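Local coordinates for protein YfnB (Bacillus subtilis, PDB 3ED5) that is a putative hydrolase of the haloacid dehalogenase-like superfamily, possibly acting as a 5'-nucleotidase, although its physiological role remains unestablished, at residues V128-T131 and Q132-L136; K93-R96 and F97-G101; P172-A176 and E177-I181; M160-Y163 and F164-V167. All blocks are in the same frame, centred on the assembly; numbering follows the deposited sequence. Where two conformers were deposited one is given.

How the contacts relate
All four contacts are local, each made within a single run of chain, and they illustrate how side-chain chemistry follows position in a Rossmann-like fold. Contacts 1, 2 and 4 lie on helices and are partly buried, whereas contact 3 is a surface turn. Contact 1 lies near the putative active site; contacts 2 and 3 lie away from it, about 34 Å apart between centres. Contacts 1 and 2 touch through polar groups: Thr131 OG1 lies 2.6 Å from Glu99 OE2, and Arg135 NE 2.8 Å from Gly101 O. Contacts 3 and 4, on the consecutive helix 161-169 and strand 179-183, meet by apolar packing of Ile181 on Phe164.

Contact 1: V128-T131 and Q132-L136; sequences VSHT and QYKRL
Thr131 and Arg135, one helical turn apart, lie side by side and point the same way, with Thr131 CG2 3.6 Å from Arg135 CD. A backbone bond sets this spacing, Arg135 N to Thr131 O at 3.0 Å; likewise Gln132 N donates to the O of Val128, the N-cap residue, and Tyr133 N reaches Ser129 O at 2.9 Å, almost straight (N-H...O 175°). Among the van der Waals contacts, Ser129 OG sits 3.5 Å from Tyr133 CD1, while Gln132 OE1 is 3.6 Å from Thr131 CG2. Polar contacts centre on Gln132. Its chain bends at chi2 (-51°), bringing OE1 into the plane of the Arg135 guanidinium, at its edge, where Arg135 NH1 donates a weak bond of 2.9 Å. The same amide gives NE2 to Asp15 and Thr125, and Arg135 NH1 also forms a salt bridge with Asp15, so both converge on one carboxylate. A leucine in place of Gln132 would probably leave Asp15 and Thr125 without their amide donor and Arg135 NH1 without a weak second acceptor. With its side chain about 6 Å from that of Asp13, the probable nucleophile, Gln132 lies in the beta-alpha-beta unit 120-125, 129-138, 147-150 bordering the HAD active site.

Contact 2: K93-R96 and F97-G101; sequences KYRR and FLEEG. With FMT (formic acid), chain B.
The Arg96 guanidinium carries Phe97 CE1 over one face, 3.2 Å above its plane and offset toward the rim, and has the Glu100 carboxylate at its edge. The guanidinium and phenyl planes are 47° apart, so the two groups do not stack flat. Bends at chi2 (-87°) and chi3 of Arg96 fold its chain back to Glu100, and NH1 forms a salt bridge of 2.9 Å with Glu100 OE1, on the syn side of the carboxylate. Arg95 is used differently: Leu98 CD2 lies over a face of its guanidinium, 3.7 Å from Arg95 NH1, and O2 of a formic acid molecule lies at the edge, in its plane. Arg95 NH2 donates to formic acid O2 at 2.8 Å, while the bond from Arg95 NH1 is weak; Arg73 also binds this molecule, and Glu91 pairs with Arg95 NH2. Crossing Arg95 at a slant, Glu99 brings OE2 to 3.5 Å from Arg95 CD but accepts hydrogen bonds from Thr131 and His130. Tyr94 CE2 touches Leu98 CD2 at 4.1 Å, an apolar contact. Two arginine environments result: Arg96 pairs locally with Glu100, whereas Arg95, with Arg73, is consistent with a small-anion site, the formic acid probably coming from the crystallisation liquor.

Contact 3: P172-A176 and E177-I181; sequences PQFSA and EHTLI
Phe174 and Thr179 cross at about a right angle, with the threonine hydroxyl oxygen OG1 3.4 Å from Phe174 CE2, obliquely placed against the ring. One face of that ring also meets Ala176 N, which lies 3.4 Å above its plane and offset toward the rim, so the aromatic group lies against the turn that follows it. Thr179 is oriented by its first torsion: OG1 stands beside the backbone N and opposite the carbonyl carbon (chi1 -58°), and from there it donates to Ser175 O at 2.7 Å. That carbonyl is gripped twice, since His178 N also donates to Ser175 O, at 3.1 Å. The two donors come from opposite faces of the carbonyl plane, and neither lies on a lone pair. His178 turns the edge of its ring to Ser175, whose OG lies in the ring plane 2.9 Å from CD2, a close C-H to oxygen approach; ND1 of the same ring is satisfied by the backbone oxygen of Arg6. A further bond from Thr179 N to Ala176 O, 3.0 Å long, closes the turn, and one water donates to both Ala176 O and Thr179 O, lying 2.7 Å from the latter. Phe174 also stacks on Phe168 of the preceding helix, while Thr179 packs against Thr9 and Leu11. A short 3-10-like turn, with His178 N bonded to Ser175 O and Thr179 N to Ala176 O, connects helix 161-169 to strand 179-183, next to strand 9-12 in the parallel sheet of the HAD Rossmann-like core.

Contact 4: M160-Y163 and F164-V167; sequences MKEY and FNYV
The shortest backbone bond of the contact runs from Asn165 N to Lys161 O, at 2.9 Å, and two residues further along the helix Val167 N donates to Tyr163 O at 3.2 Å, in the carbonyl plane. At the N-cap residue Met160, present as selenomethionine, the bond from Phe164 N to Met160 O is weak, 3.4 Å. These bonds bring Phe164 and Val167 against the ring of Tyr163. Tyr163 sends its edge to the face of Phe164 in a T-shaped pair, the ring centroids 5.1 Å apart and the planes at 88°, with Tyr163 CD2 standing 3.8 Å above the centre of the phenyl ring. The two rings leave the backbone in different directions: Tyr163 carries CG opposite its backbone nitrogen (chi1 168°), whereas Phe164 carries CG beside it (chi1 -70°), so neighbouring residues turn their rings across each other. On one face of the tyrosine ring, Val167 CG2 makes a CH-pi contact, 4.1 Å from the centroid. The same methyl is 3.7 Å from Tyr163 CE2. A glycine here in place of Phe164 would probably open a gap against the edge of Tyr163 and leave that ring less firmly fixed. The Tyr163 hydroxyl itself is satisfied by Phe149 O, in the adjoining strand 147-150, and Phe164 also packs on Ala196. Tyr163 thus combines two roles: its ring edge rests on the Phe164 face and a Val167 methyl covers one of its own faces, a pairing that gives the hydroxyl of a buried tyrosine a backbone acceptor while its ring packs on carbon.

Contact 1: V128-T131 and Q132-L136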
loop_
_atom_site.group_PDB
_atom_site.type_symbol
_atom_site.label_atom_id
_atom_site.label_comp_id
_atom_site.label_asym_id
_atom_site.label_seq_id
_atom_site.Cartn_x
_atom_site.Cartn_y
_atom_site.Cartn_z
ATOM N N VAL A 128 -2.960 -8.231 -1.004
ATOM C CA VAL A 128 -3.093 -9.672 -0.780
ATOM C C VAL A 128 -2.067 -10.155 0.269
ATOM O O VAL A 128 -0.859 -9.870 0.141
ATOM C CB VAL A 128 -2.948 -10.423 -2.094
ATOM C CG1 VAL A 128 -2.918 -11.961 -1.864
ATOM C CG2 VAL A 128 -4.105 -10.004 -3.008
ATOM N N SER A 129 -2.553 -10.886 1.281
ATOM C CA SER A 129 -1.686 -11.230 2.414
ATOM C C SER A 129 -0.418 -11.969 1.956
ATOM O O SER A 129 0.696 -11.567 2.299
ATOM C CB SER A 129 -2.434 -12.070 3.458
ATOM O OG SER A 129 -1.579 -12.179 4.583
ATOM N N HIS A 130 -0.596 -13.018 1.140
ATOM C CA HIS A 130 0.567 -13.778 0.700
ATOM C C HIS A 130 1.606 -12.878 0.022
ATOM O O HIS A 130 2.818 -13.038 0.232
ATOM C CB HIS A 130 0.170 -14.899 -0.258
ATOM C CG HIS A 130 1.311 -15.804 -0.561
ATOM N ND1 HIS A 130 1.938 -15.820 -1.786
ATOM C CD2 HIS A 130 2.004 -16.654 0.234
ATOM C CE1 HIS A 130 2.937 -16.683 -1.751
ATOM N NE2 HIS A 130 3.005 -17.196 -0.535
ATOM N N THR A 131 1.113 -11.944 -0.790
ATOM C CA THR A 131 1.956 -11.062 -1.580
ATOM C C THR A 131 2.760 -10.129 -0.673
ATOM O O THR A 131 3.964 -9.926 -0.876
ATOM C CB THR A 131 1.115 -10.227 -2.553
ATOM O OG1 THR A 131 0.455 -11.107 -3.464
ATOM C CG2 THR A 131 2.024 -9.261 -3.347
ATOM N N GLN A 132 2.098 -9.592 0.347
ATOM C CA GLN A 132 2.744 -8.601 1.197
ATOM C C GLN A 132 3.756 -9.275 2.113
ATOM O O GLN A 132 4.878 -8.761 2.276
ATOM C CB GLN A 132 1.679 -7.829 1.999
ATOM C CG GLN A 132 0.603 -7.056 1.128
ATOM C CD GLN A 132 1.208 -6.162 0.043
ATOM O OE1 GLN A 132 1.863 -6.645 -0.897
ATOM N NE2 GLN A 132 0.913 -4.875 0.110
ATOM N N TYR A 133 3.383 -10.422 2.684
ATOM C CA TYR A 133 4.296 -11.191 3.523
ATOM C C TYR A 133 5.561 -11.554 2.717
ATOM O O TYR A 133 6.704 -11.370 3.182
ATOM C CB TYR A 133 3.636 -12.472 4.053
ATOM C CG TYR A 133 2.917 -12.269 5.386
ATOM C CD1 TYR A 133 1.713 -11.575 5.469
ATOM C CD2 TYR A 133 3.465 -12.773 6.565
ATOM C CE1 TYR A 133 1.040 -11.406 6.712
ATOM C CE2 TYR A 133 2.815 -12.609 7.808
ATOM C CZ TYR A 133 1.601 -11.933 7.867
ATOM O OH TYR A 133 0.969 -11.775 9.097
ATOM N N LYS A 134 5.340 -12.051 1.505
ATOM C CA LYS A 134 6.473 -12.492 0.691
ATOM C C LYS A 134 7.421 -11.347 0.325
ATOM O O LYS A 134 8.648 -11.484 0.512
ATOM C CB LYS A 134 5.998 -13.239 -0.575
ATOM C CG LYS A 134 7.172 -13.705 -1.449
ATOM C CD LYS A 134 6.677 -14.527 -2.651
ATOM C CE LYS A 134 7.805 -15.234 -3.365
ATOM N NZ LYS A 134 8.815 -14.269 -3.901
ATOM N N ARG A 135 6.876 -10.230 -0.153
ATOM C CA ARG A 135 7.695 -9.070 -0.546
ATOM C C ARG A 135 8.389 -8.422 0.666
ATOM O O ARG A 135 9.559 -8.010 0.569
ATOM C CB ARG A 135 6.854 -8.062 -1.333
ATOM C CG ARG A 135 6.476 -8.651 -2.730
ATOM C CD ARG A 135 5.377 -7.830 -3.360
ATOM N NE ARG A 135 5.808 -6.429 -3.587
ATOM C CZ ARG A 135 5.153 -5.338 -3.184
ATOM N NH1 ARG A 135 4.007 -5.421 -2.498
ATOM N NH2 ARG A 135 5.650 -4.141 -3.493
ATOM N N LEU A 136 7.710 -8.387 1.816
ATOM C CA LEU A 136 8.385 -7.907 3.018
ATOM C C LEU A 136 9.518 -8.844 3.445
ATOM O O LEU A 136 10.566 -8.371 3.952
ATOM C CB LEU A 136 7.391 -7.724 4.191
ATOM C CG LEU A 136 6.425 -6.555 3.997
ATOM C CD1 LEU A 136 5.279 -6.674 5.018
ATOM C CD2 LEU A 136 7.114 -5.173 4.060
#

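Contact 2: K93-R96 and F97-G101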
loop_
_atom_site.group_PDB
_atom_site.type_symbol
_atom_site.label_atom_id
_atom_site.label_comp_id
_atom_site.label_asym_id
_atom_site.label_seq_id
_atom_site.Cartn_x
_atom_site.Cartn_y
_atom_site.Cartn_z
ATOM N N LYS A 93 -1.311 -15.267 -13.245
ATOM C CA LYS A 93 0.026 -15.107 -13.858
ATOM C C LYS A 93 0.708 -13.807 -13.417
ATOM O O LYS A 93 1.888 -13.783 -13.055
ATOM C CB LYS A 93 -0.064 -15.164 -15.403
ATOM C CG LYS A 93 -0.424 -16.535 -15.927
ATOM C CD LYS A 93 -0.772 -16.456 -17.417
ATOM C CE LYS A 93 -1.038 -17.824 -18.008
ATOM N NZ LYS A 93 0.035 -18.239 -18.954
ATOM N N TYR A 94 -0.052 -12.721 -13.446
ATOM C CA TYR A 94 0.410 -11.429 -13.010
ATOM C C TYR A 94 0.882 -11.495 -11.557
ATOM O O TYR A 94 1.958 -10.951 -11.193
ATOM C CB TYR A 94 -0.769 -10.464 -13.056
ATOM C CG TYR A 94 -0.417 -9.084 -12.592
ATOM C CD1 TYR A 94 0.435 -8.305 -13.346
ATOM C CD2 TYR A 94 -0.941 -8.553 -11.402
ATOM C CE1 TYR A 94 0.754 -7.019 -12.986
ATOM C CE2 TYR A 94 -0.625 -7.211 -11.022
ATOM C CZ TYR A 94 0.246 -6.477 -11.841
ATOM O OH TYR A 94 0.639 -5.184 -11.599
ATOM N N ARG A 95 0.076 -12.166 -10.754
ATOM C CA ARG A 95 0.313 -12.246 -9.291
ATOM C C ARG A 95 1.692 -12.867 -8.984
ATOM O O ARG A 95 2.425 -12.416 -8.076
ATOM C CB ARG A 95 -0.815 -13.099 -8.648
ATOM C CG ARG A 95 -0.665 -13.381 -7.138
ATOM C CD ARG A 95 -0.754 -12.118 -6.318
ATOM N NE ARG A 95 -1.876 -11.207 -6.679
ATOM C CZ ARG A 95 -2.032 -9.987 -6.178
ATOM N NH1 ARG A 95 -1.188 -9.535 -5.243
ATOM N NH2 ARG A 95 -3.047 -9.211 -6.566
ATOM N N ARG A 96 2.020 -13.938 -9.698
ATOM C CA ARG A 96 3.301 -14.602 -9.518
ATOM C C ARG A 96 4.465 -13.643 -9.803
ATOM O O ARG A 96 5.425 -13.573 -9.013
ATOM C CB ARG A 96 3.392 -15.878 -10.343
ATOM C CG ARG A 96 4.570 -16.732 -9.945
ATOM C CD ARG A 96 5.823 -16.339 -10.698
ATOM N NE ARG A 96 5.780 -16.855 -12.062
ATOM C CZ ARG A 96 6.829 -16.920 -12.875
ATOM N NH1 ARG A 96 8.024 -16.478 -12.469
ATOM N NH2 ARG A 96 6.674 -17.424 -14.095
ATOM N N PHE A 97 4.369 -12.895 -10.905
ATOM C CA PHE A 97 5.410 -11.914 -11.244
ATOM C C PHE A 97 5.463 -10.746 -10.268
ATOM O O PHE A 97 6.548 -10.296 -9.905
ATOM C CB PHE A 97 5.204 -11.341 -12.636
ATOM C CG PHE A 97 5.297 -12.363 -13.742
ATOM C CD1 PHE A 97 6.370 -13.259 -13.802
ATOM C CD2 PHE A 97 4.317 -12.401 -14.734
ATOM C CE1 PHE A 97 6.476 -14.204 -14.856
ATOM C CE2 PHE A 97 4.412 -13.340 -15.796
ATOM C CZ PHE A 97 5.487 -14.242 -15.849
ATOM N N LEU A 98 4.302 -10.264 -9.835
ATOM C CA LEU A 98 4.256 -9.192 -8.857
ATOM C C LEU A 98 4.936 -9.650 -7.572
ATOM O O LEU A 98 5.631 -8.851 -6.917
ATOM C CB LEU A 98 2.796 -8.828 -8.542
ATOM C CG LEU A 98 2.557 -7.538 -7.760
ATOM C CD1 LEU A 98 2.936 -6.308 -8.656
ATOM C CD2 LEU A 98 1.098 -7.452 -7.340
ATOM N N GLU A 99 4.750 -10.924 -7.222
ATOM C CA GLU A 99 5.293 -11.450 -5.957
ATOM C C GLU A 99 6.795 -11.636 -6.001
ATOM O O GLU A 99 7.399 -11.943 -4.995
ATOM C CB GLU A 99 4.586 -12.757 -5.528
ATOM C CG GLU A 99 3.192 -12.469 -5.013
ATOM C CD GLU A 99 2.406 -13.709 -4.582
ATOM O OE1 GLU A 99 2.792 -14.847 -4.964
ATOM O OE2 GLU A 99 1.384 -13.518 -3.885
ATOM N N GLU A 100 7.399 -11.478 -7.174
ATOM C CA GLU A 100 8.846 -11.487 -7.294
ATOM C C GLU A 100 9.485 -10.095 -7.288
ATOM O O GLU A 100 10.697 -9.975 -7.407
ATOM C CB GLU A 100 9.264 -12.269 -8.524
ATOM C CG GLU A 100 9.003 -13.776 -8.356
ATOM C CD GLU A 100 9.224 -14.562 -9.632
ATOM O OE1 GLU A 100 8.513 -14.352 -10.631
ATOM O OE2 GLU A 100 10.093 -15.435 -9.604
ATOM N N GLY A 101 8.668 -9.061 -7.169
ATOM C CA GLY A 101 9.148 -7.677 -7.142
ATOM C C GLY A 101 9.117 -7.179 -5.700
ATOM O O GLY A 101 8.037 -6.995 -5.141
HETATM C C FMT B . -2.169 -5.599 -6.319
HETATM O O1 FMT B . -2.160 -5.414 -7.523
HETATM O O2 FMT B . -2.753 -6.527 -5.788
#

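Contact 3: P172-A176 and E177-I181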
loop_
_atom_site.group_PDB
_atom_site.type_symbol
_atom_site.label_atom_id
_atom_site.label_comp_id
_atom_site.label_asym_id
_atom_site.label_seq_id
_atom_site.Cartn_x
_atom_site.Cartn_y
_atom_site.Cartn_z
ATOM N N PRO A 172 -1.118 -3.865 21.897
ATOM C CA PRO A 172 -1.129 -3.811 23.374
ATOM C C PRO A 172 -0.955 -2.363 23.838
ATOM O O PRO A 172 -0.085 -1.661 23.308
ATOM C CB PRO A 172 0.097 -4.650 23.750
ATOM C CG PRO A 172 0.421 -5.464 22.514
ATOM C CD PRO A 172 0.079 -4.572 21.395
ATOM N N GLN A 173 -1.808 -1.919 24.778
ATOM C CA GLN A 173 -1.739 -0.552 25.315
ATOM C C GLN A 173 -1.878 0.519 24.223
ATOM O O GLN A 173 -1.229 1.577 24.273
ATOM C CB GLN A 173 -0.431 -0.345 26.098
ATOM C CG GLN A 173 -0.265 -1.264 27.307
ATOM C CD GLN A 173 -1.043 -0.785 28.509
ATOM O OE1 GLN A 173 -2.234 -1.061 28.638
ATOM N NE2 GLN A 173 -0.372 -0.068 29.401
ATOM N N PHE A 174 -2.720 0.245 23.230
ATOM C CA PHE A 174 -2.921 1.178 22.115
ATOM C C PHE A 174 -3.382 2.553 22.602
ATOM O O PHE A 174 -4.351 2.636 23.361
ATOM C CB PHE A 174 -3.976 0.646 21.130
ATOM C CG PHE A 174 -4.341 1.654 20.067
ATOM C CD1 PHE A 174 -5.531 2.374 20.152
ATOM C CD2 PHE A 174 -3.456 1.938 19.042
ATOM C CE1 PHE A 174 -5.840 3.342 19.197
ATOM C CE2 PHE A 174 -3.755 2.910 18.109
ATOM C CZ PHE A 174 -4.960 3.606 18.190
ATOM N N SER A 175 -2.700 3.605 22.153
ATOM C CA SER A 175 -3.144 4.984 22.349
ATOM C C SER A 175 -3.142 5.716 21.007
ATOM O O SER A 175 -2.081 5.891 20.417
ATOM C CB SER A 175 -2.199 5.693 23.339
ATOM O OG SER A 175 -2.340 7.108 23.286
ATOM N N ALA A 176 -4.312 6.169 20.558
ATOM C CA ALA A 176 -4.410 6.939 19.302
ATOM C C ALA A 176 -3.513 8.178 19.314
ATOM O O ALA A 176 -2.825 8.447 18.332
ATOM C CB ALA A 176 -5.852 7.342 19.015
ATOM N N GLU A 177 -3.483 8.889 20.450
ATOM C CA GLU A 177 -2.722 10.132 20.567
ATOM C C GLU A 177 -1.220 9.938 20.300
ATOM O O GLU A 177 -0.529 10.881 19.912
ATOM C CB GLU A 177 -2.924 10.699 21.972
ATOM C CG GLU A 177 -2.253 12.003 22.201
ATOM C CD GLU A 177 -2.378 12.450 23.636
ATOM O OE1 GLU A 177 -3.258 11.932 24.353
ATOM O OE2 GLU A 177 -1.585 13.324 24.043
ATOM N N HIS A 178 -0.724 8.724 20.510
ATOM C CA HIS A 178 0.703 8.413 20.349
ATOM C C HIS A 178 0.969 7.513 19.165
ATOM O O HIS A 178 1.988 6.808 19.129
ATOM C CB HIS A 178 1.221 7.759 21.621
ATOM C CG HIS A 178 1.057 8.632 22.817
ATOM N ND1 HIS A 178 1.979 9.598 23.160
ATOM C CD2 HIS A 178 0.051 8.726 23.721
ATOM C CE1 HIS A 178 1.563 10.233 24.247
ATOM N NE2 HIS A 178 0.392 9.729 24.598
ATOM N N THR A 179 0.038 7.530 18.219
ATOM C CA THR A 179 0.143 6.717 17.028
ATOM C C THR A 179 0.144 7.573 15.759
ATOM O O THR A 179 -0.641 8.519 15.637
ATOM C CB THR A 179 -1.033 5.717 16.964
ATOM O OG1 THR A 179 -1.032 4.908 18.137
ATOM C CG2 THR A 179 -0.955 4.805 15.695
ATOM N N LEU A 180 0.997 7.204 14.800
ATOM C CA LEU A 180 1.065 7.885 13.512
ATOM C C LEU A 180 0.858 6.848 12.418
ATOM O O LEU A 180 1.498 5.772 12.455
ATOM C CB LEU A 180 2.458 8.531 13.344
ATOM C CG LEU A 180 2.663 9.285 11.996
ATOM C CD1 LEU A 180 1.773 10.540 11.892
ATOM C CD2 LEU A 180 4.147 9.698 11.882
ATOM N N ILE A 181 0.032 7.165 11.413
ATOM C CA ILE A 181 -0.008 6.317 10.227
ATOM C C ILE A 181 0.734 7.024 9.075
ATOM O O ILE A 181 0.536 8.219 8.847
ATOM C CB ILE A 181 -1.442 5.908 9.800
ATOM C CG1 ILE A 181 -1.387 5.028 8.522
ATOM C CG2 ILE A 181 -2.360 7.143 9.606
ATOM C CD1 ILE A 181 -2.783 4.354 8.165
HETATM O O HOH W 1 -2.123 10.566 16.442
#

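Contact 4: M160-Y163 and F164-V167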
loop_
_atom_site.group_PDB
_atom_site.type_symbol
_atom_site.label_atom_id
_atom_site.label_comp_id
_atom_site.label_asym_id
_atom_site.label_seq_id
_atom_site.Cartn_x
_atom_site.Cartn_y
_atom_site.Cartn_z
HETATM N N MSE A 160 -11.931 2.166 5.939
HETATM C CA MSE A 160 -13.073 1.933 6.854
HETATM C C MSE A 160 -12.661 1.958 8.319
HETATM O O MSE A 160 -11.695 1.303 8.708
HETATM C CB MSE A 160 -13.775 0.609 6.552
HETATM C CG MSE A 160 -14.377 0.532 5.135
HETATM SE SE MSE A 160 -15.630 2.002 4.689
HETATM C CE MSE A 160 -14.429 3.232 3.828
ATOM N N LYS A 161 -13.414 2.711 9.117
ATOM C CA LYS A 161 -13.198 2.756 10.565
ATOM C C LYS A 161 -13.153 1.341 11.161
ATOM O O LYS A 161 -12.325 1.062 12.036
ATOM C CB LYS A 161 -14.243 3.685 11.219
ATOM C CG LYS A 161 -15.717 3.277 11.027
ATOM C CD LYS A 161 -16.703 4.332 11.566
ATOM C CE LYS A 161 -18.167 3.848 11.516
ATOM N NZ LYS A 161 -19.063 4.836 12.201
ATOM N N GLU A 162 -13.965 0.406 10.649
ATOM C CA GLU A 162 -13.933 -0.928 11.258
ATOM C C GLU A 162 -12.635 -1.709 10.990
ATOM O O GLU A 162 -12.249 -2.596 11.751
ATOM C CB GLU A 162 -15.174 -1.730 10.890
ATOM C CG GLU A 162 -16.527 -1.056 11.281
ATOM C CD GLU A 162 -17.090 -0.094 10.211
ATOM O OE1 GLU A 162 -16.355 0.346 9.285
ATOM O OE2 GLU A 162 -18.321 0.221 10.283
ATOM N N TYR A 163 -11.966 -1.423 9.881
ATOM C CA TYR A 163 -10.632 -1.984 9.707
ATOM C C TYR A 163 -9.696 -1.487 10.852
ATOM O O TYR A 163 -8.974 -2.262 11.498
ATOM C CB TYR A 163 -10.045 -1.634 8.332
ATOM C CG TYR A 163 -8.572 -1.958 8.255
ATOM C CD1 TYR A 163 -8.141 -3.245 7.907
ATOM C CD2 TYR A 163 -7.601 -0.988 8.583
ATOM C CE1 TYR A 163 -6.756 -3.562 7.850
ATOM C CE2 TYR A 163 -6.217 -1.291 8.553
ATOM C CZ TYR A 163 -5.811 -2.576 8.198
ATOM O OH TYR A 163 -4.463 -2.874 8.142
ATOM N N PHE A 164 -9.711 -0.187 11.095
ATOM C CA PHE A 164 -8.850 0.341 12.156
ATOM C C PHE A 164 -9.233 -0.161 13.537
ATOM O O PHE A 164 -8.358 -0.421 14.343
ATOM C CB PHE A 164 -8.767 1.854 12.073
ATOM C CG PHE A 164 -7.992 2.299 10.875
ATOM C CD1 PHE A 164 -6.598 2.242 10.890
ATOM C CD2 PHE A 164 -8.643 2.681 9.704
ATOM C CE1 PHE A 164 -5.850 2.590 9.758
ATOM C CE2 PHE A 164 -7.900 3.035 8.567
ATOM C CZ PHE A 164 -6.503 3.003 8.605
ATOM N N ASN A 165 -10.524 -0.373 13.775
ATOM C CA ASN A 165 -10.937 -0.925 15.089
ATOM C C ASN A 165 -10.257 -2.257 15.326
ATOM O O ASN A 165 -9.824 -2.577 16.445
ATOM C CB ASN A 165 -12.446 -1.178 15.178
ATOM C CG ASN A 165 -13.271 0.087 15.200
ATOM O OD1 ASN A 165 -12.762 1.199 15.435
ATOM N ND2 ASN A 165 -14.569 -0.071 14.966
ATOM N N TYR A 166 -10.220 -3.069 14.268
ATOM C CA TYR A 166 -9.615 -4.383 14.312
ATOM C C TYR A 166 -8.127 -4.304 14.690
ATOM O O TYR A 166 -7.648 -5.044 15.584
ATOM C CB TYR A 166 -9.799 -5.069 12.927
ATOM C CG TYR A 166 -9.174 -6.442 12.839
ATOM C CD1 TYR A 166 -9.963 -7.594 12.907
ATOM C CD2 TYR A 166 -7.795 -6.589 12.634
ATOM C CE1 TYR A 166 -9.369 -8.871 12.824
ATOM C CE2 TYR A 166 -7.206 -7.835 12.557
ATOM C CZ TYR A 166 -7.989 -8.960 12.649
ATOM O OH TYR A 166 -7.383 -10.198 12.562
ATOM N N VAL A 167 -7.421 -3.379 14.042
ATOM C CA VAL A 167 -5.993 -3.137 14.301
ATOM C C VAL A 167 -5.800 -2.660 15.747
ATOM O O VAL A 167 -4.933 -3.180 16.473
ATOM C CB VAL A 167 -5.459 -2.062 13.377
ATOM C CG1 VAL A 167 -3.997 -1.657 13.737
ATOM C CG2 VAL A 167 -5.531 -2.575 11.926
#